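Local coordinates for serine protease inhibitor infestin (Triatoma infestans, PDB 2ERW), which probably inhibits serine proteases through its Kazal-type domains, this fragment, infestin 4, being an inhibitor of clotting factor XIIa, at residues 13-18 and 24-29; 31-34 and 39-42. All coordinates share one frame; numbering follows the deposited sequence. Where two conformers were deposited one is given.

How the interactions relate
Both contacts lean on helix 26-35 of one small Kazal domain. In interaction 1 the chain of 13-18 passes the start of the helix; in interaction 2 the loop ahead of strand 42-43 packs against the helix further along. Their centres lie about 9 Å apart and they meet directly. L29 is a shared element: its CD1 lies 3.7 Å from L42 CA, and its O is 3.5 Å from L40 CD2. The backbones also meet, with S18 N 2.8 Å from K41 O in a probable hydrogen bond. Interaction 1 is tied, through the side-chain amide of N25, to F9 and N11, in what is probably the protease-binding loop.

Interaction 1. Residues 13-18 and 24-29; sequences VPVCGS and GNPCML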
loop_
_atom_site.group_PDB
_atom_site.type_symbol
_atom_site.label_atom_id
_atom_site.label_comp_id
_atom_site.label_asym_id
_atom_site.label_seq_id
_atom_site.Cartn_x
_atom_site.Cartn_y
_atom_site.Cartn_z
ATOM N N VAL A 13 3.703 -5.739 5.909
ATOM C CA VAL A 13 4.526 -6.064 4.762
ATOM C C VAL A 13 4.389 -4.852 3.872
ATOM O O VAL A 13 3.641 -4.855 2.894
ATOM C CB VAL A 13 4.022 -7.321 4.056
ATOM C CG1 VAL A 13 4.910 -7.632 2.856
ATOM C CG2 VAL A 13 4.008 -8.487 5.034
ATOM N N PRO A 14 5.049 -3.763 4.248
ATOM C CA PRO A 14 4.758 -2.494 3.613
ATOM C C PRO A 14 5.155 -2.431 2.157
ATOM O O PRO A 14 6.161 -2.967 1.746
ATOM C CB PRO A 14 5.592 -1.483 4.383
ATOM C CG PRO A 14 6.734 -2.317 4.940
ATOM C CD PRO A 14 6.084 -3.642 5.295
ATOM N N VAL A 15 4.222 -1.918 1.377
ATOM C CA VAL A 15 4.468 -1.752 -0.045
ATOM C C VAL A 15 4.006 -0.381 -0.441
ATOM O O VAL A 15 3.155 0.210 0.209
ATOM C CB VAL A 15 3.767 -2.841 -0.886
ATOM C CG1 VAL A 15 4.363 -4.182 -0.579
ATOM C CG2 VAL A 15 2.262 -2.889 -0.616
ATOM N N CYS A 16 4.575 0.111 -1.520
ATOM C CA CYS A 16 4.325 1.459 -1.928
ATOM C C CYS A 16 3.456 1.441 -3.140
ATOM O O CYS A 16 3.791 0.811 -4.137
ATOM C CB CYS A 16 5.647 2.126 -2.224
ATOM S SG CYS A 16 5.445 3.811 -2.780
ATOM N N GLY A 17 2.337 2.143 -3.058
ATOM C CA GLY A 17 1.410 2.220 -4.159
ATOM C C GLY A 17 1.768 3.305 -5.151
ATOM O O GLY A 17 2.491 4.258 -4.852
ATOM N N SER A 18 1.198 3.169 -6.335
ATOM C CA SER A 18 1.409 4.133 -7.378
ATOM C C SER A 18 0.782 5.476 -7.034
ATOM O O SER A 18 1.043 6.470 -7.705
ATOM C CB SER A 18 0.807 3.597 -8.665
ATOM O OG SER A 18 -0.546 3.241 -8.472
ATOM N N GLY A 24 -0.196 -1.307 4.068
ATOM C CA GLY A 24 0.342 -2.104 5.129
ATOM C C GLY A 24 0.730 -3.479 4.698
ATOM O O GLY A 24 1.514 -4.119 5.376
ATOM N N ASN A 25 0.153 -3.953 3.606
ATOM C CA ASN A 25 0.578 -5.176 2.976
ATOM C C ASN A 25 -0.065 -5.195 1.619
ATOM O O ASN A 25 -0.890 -4.349 1.302
ATOM C CB ASN A 25 0.280 -6.410 3.829
ATOM C CG ASN A 25 -1.174 -6.520 4.224
ATOM O OD1 ASN A 25 -2.074 -6.375 3.402
ATOM N ND2 ASN A 25 -1.405 -6.850 5.478
ATOM N N PRO A 26 0.378 -6.099 0.763
ATOM C CA PRO A 26 -0.206 -6.134 -0.554
ATOM C C PRO A 26 -1.691 -6.388 -0.574
ATOM O O PRO A 26 -2.381 -5.882 -1.437
ATOM C CB PRO A 26 0.553 -7.272 -1.245
ATOM C CG PRO A 26 1.880 -7.232 -0.554
ATOM C CD PRO A 26 1.586 -6.935 0.879
ATOM N N CYS A 27 -2.186 -7.179 0.370
ATOM C CA CYS A 27 -3.608 -7.394 0.409
ATOM C C CYS A 27 -4.317 -6.065 0.582
ATOM O O CYS A 27 -5.287 -5.773 -0.100
ATOM C CB CYS A 27 -3.920 -8.361 1.535
ATOM S SG CYS A 27 -5.643 -8.801 1.645
ATOM N N MET A 28 -3.810 -5.241 1.486
ATOM C CA MET A 28 -4.442 -3.958 1.703
ATOM C C MET A 28 -4.300 -3.049 0.514
ATOM O O MET A 28 -5.192 -2.280 0.243
ATOM C CB MET A 28 -3.841 -3.293 2.918
ATOM C CG MET A 28 -4.106 -4.115 4.120
ATOM S SD MET A 28 -5.738 -3.841 4.707
ATOM C CE MET A 28 -5.574 -4.416 6.395
ATOM N N LEU A 29 -3.196 -3.139 -0.211
ATOM C CA LEU A 29 -3.098 -2.359 -1.433
ATOM C C LEU A 29 -4.162 -2.808 -2.402
ATOM O O LEU A 29 -4.827 -1.983 -3.024
ATOM C CB LEU A 29 -1.701 -2.537 -2.039
ATOM C CG LEU A 29 -1.481 -1.696 -3.293
ATOM C CD1 LEU A 29 -0.049 -1.267 -3.355
ATOM C CD2 LEU A 29 -1.861 -2.451 -4.560
#
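V13 meets G24, N25 and P26 through both its backbone and its side chain. Its N donates to G24 O over 2.8 Å in a nearly straight bond (163° at the hydrogen), while N25 CA presses a CA-H...O contact on V13 O at 3.1 Å. Beside these backbone contacts, V13 CG1 lies 3.9 Å from P26 CD, the two side chains crossing at about a right angle.

V15 points into the contact and divides its two methyls between two partners. With chi1 at -65°, CG1 stands anti to the carbonyl carbon and touches P26 CG at 3.9 Å; CG2, lodged between backbone N and carbonyl carbon, faces L29 CD1 at 3.9 Å. A beta-branched residue suits this place because both branches start at CB. Replacing it by an alanine would probably open a gap between strand and helix, depriving P26 CG of its valine methyl and L29 CD1 of one of its neighbours. The same leucine methyl rests on the backbone at G17 CA, 3.9 Å away, where glycine offers no side chain to block it.

N25 caps the helix: OD1 accepts from M28 N at 2.8 Å (155° at the hydrogen), almost in line with the side-chain C=O. P26, next along, has no N-H to satisfy in the first turn. The amide's other end, ND2, bonds to the carbonyls of F9 and N11. An asparagine that both caps the helix and braces the loop between such carbonyls, probably the protease-binding loop here, is a hallmark of Kazal inhibitors.

Interaction 2. Residues 31-34 and 39-42; sequences CAAQ and GLKL
L40 lays its side chain against one side of helix 26-35, where the side chains of A32 and A33 are single methyl groups. CG stands anti to the backbone N (chi1 180°), which carries the branch along the helix surface: the near end, CB, sits against A33 CB at 3.8 Å, and the methyl CD2 reaches A32 CB at 3.6 Å. That same CD2 lies 3.7 Å from A33 N, so it rides over the peptide joining the two alanines. A33 CB also approaches the backbone of the leucine, lying 3.7 Å from L40 O. Alanine suits both helix positions, since its short side chain lets the loop come within 4.8 Å, measured from A33 CA to L40 CA.

In this Kazal domain the loop after the helix turns back along it and then enters strand 42-43; L40 is buried, with its CB directed toward the helix. The leucine also touches L29 and Y23, and Y23 meets A32 as well, placing this contact at the edge of a common apolar core.

A water joins the two backbones near G39, donating to A33 O at 2.6 Å and accepting from G39 N at 2.8 Å. G39 has a positive phi (86°), a backbone shape that favours glycine. Beyond L40, the next residue, K41, gives its backbone N to a hydrogen bond with S18 OG.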
loop_
_atom_site.group_PDB
_atom_site.type_symbol
_atom_site.label_atom_id
_atom_site.label_comp_id
_atom_site.label_asym_id
_atom_site.label_seq_id
_atom_site.Cartn_x
_atom_site.Cartn_y
_atom_site.Cartn_z
ATOM N N CYS A 31 -6.982 -4.160 -1.734
ATOM C CA CYS A 31 -8.249 -3.664 -1.248
ATOM C C CYS A 31 -8.450 -2.243 -1.733
ATOM O O CYS A 31 -9.503 -1.904 -2.256
ATOM C CB CYS A 31 -8.216 -3.671 0.256
ATOM S SG CYS A 31 -9.534 -2.782 0.991
ATOM N N ALA A 32 -7.431 -1.408 -1.569
ATOM C CA ALA A 32 -7.553 -0.023 -1.991
ATOM C C ALA A 32 -7.718 0.065 -3.504
ATOM O O ALA A 32 -8.463 0.902 -3.997
ATOM C CB ALA A 32 -6.353 0.754 -1.538
ATOM N N ALA A 33 -7.035 -0.823 -4.227
ATOM C CA ALA A 33 -7.092 -0.823 -5.694
ATOM C C ALA A 33 -8.492 -1.133 -6.153
ATOM O O ALA A 33 -8.917 -0.679 -7.205
ATOM C CB ALA A 33 -6.136 -1.845 -6.260
ATOM N N GLN A 34 -9.206 -1.915 -5.364
ATOM C CA GLN A 34 -10.529 -2.363 -5.780
ATOM C C GLN A 34 -11.625 -1.447 -5.296
ATOM O O GLN A 34 -12.735 -1.487 -5.828
ATOM C CB GLN A 34 -10.812 -3.788 -5.297
ATOM C CG GLN A 34 -9.874 -4.872 -5.816
ATOM C CD GLN A 34 -9.351 -4.648 -7.221
ATOM O OE1 GLN A 34 -8.145 -4.720 -7.458
ATOM N NE2 GLN A 34 -10.249 -4.386 -8.162
ATOM N N GLY A 39 -6.881 1.869 -10.409
ATOM C CA GLY A 39 -5.633 1.787 -11.153
ATOM C C GLY A 39 -4.448 1.674 -10.226
ATOM O O GLY A 39 -3.315 1.646 -10.671
ATOM N N LEU A 40 -4.699 1.605 -8.925
ATOM C CA LEU A 40 -3.611 1.539 -7.978
ATOM C C LEU A 40 -2.761 0.323 -8.247
ATOM O O LEU A 40 -3.276 -0.779 -8.385
ATOM C CB LEU A 40 -4.166 1.440 -6.572
ATOM C CG LEU A 40 -3.140 1.368 -5.451
ATOM C CD1 LEU A 40 -2.306 2.620 -5.410
ATOM C CD2 LEU A 40 -3.898 1.196 -4.157
ATOM N N LYS A 41 -1.448 0.534 -8.271
ATOM C CA LYS A 41 -0.513 -0.554 -8.485
ATOM C C LYS A 41 0.517 -0.552 -7.401
ATOM O O LYS A 41 0.835 0.466 -6.819
ATOM C CB LYS A 41 0.234 -0.361 -9.799
ATOM C CG LYS A 41 -0.663 -0.310 -11.028
ATOM C CD LYS A 41 -1.262 -1.678 -11.284
ATOM C CE LYS A 41 -1.736 -1.825 -12.722
ATOM N NZ LYS A 41 -2.184 -3.229 -12.933
ATOM N N LEU A 42 1.070 -1.726 -7.162
ATOM C CA LEU A 42 2.153 -1.878 -6.225
ATOM C C LEU A 42 3.413 -1.535 -6.981
ATOM O O LEU A 42 3.795 -2.242 -7.921
ATOM C CB LEU A 42 2.165 -3.314 -5.725
ATOM C CG LEU A 42 2.955 -3.593 -4.467
ATOM C CD1 LEU A 42 2.628 -4.999 -4.064
ATOM C CD2 LEU A 42 4.453 -3.437 -4.677
HETATM O O HOH W 1 -7.936 -0.587 -9.661
#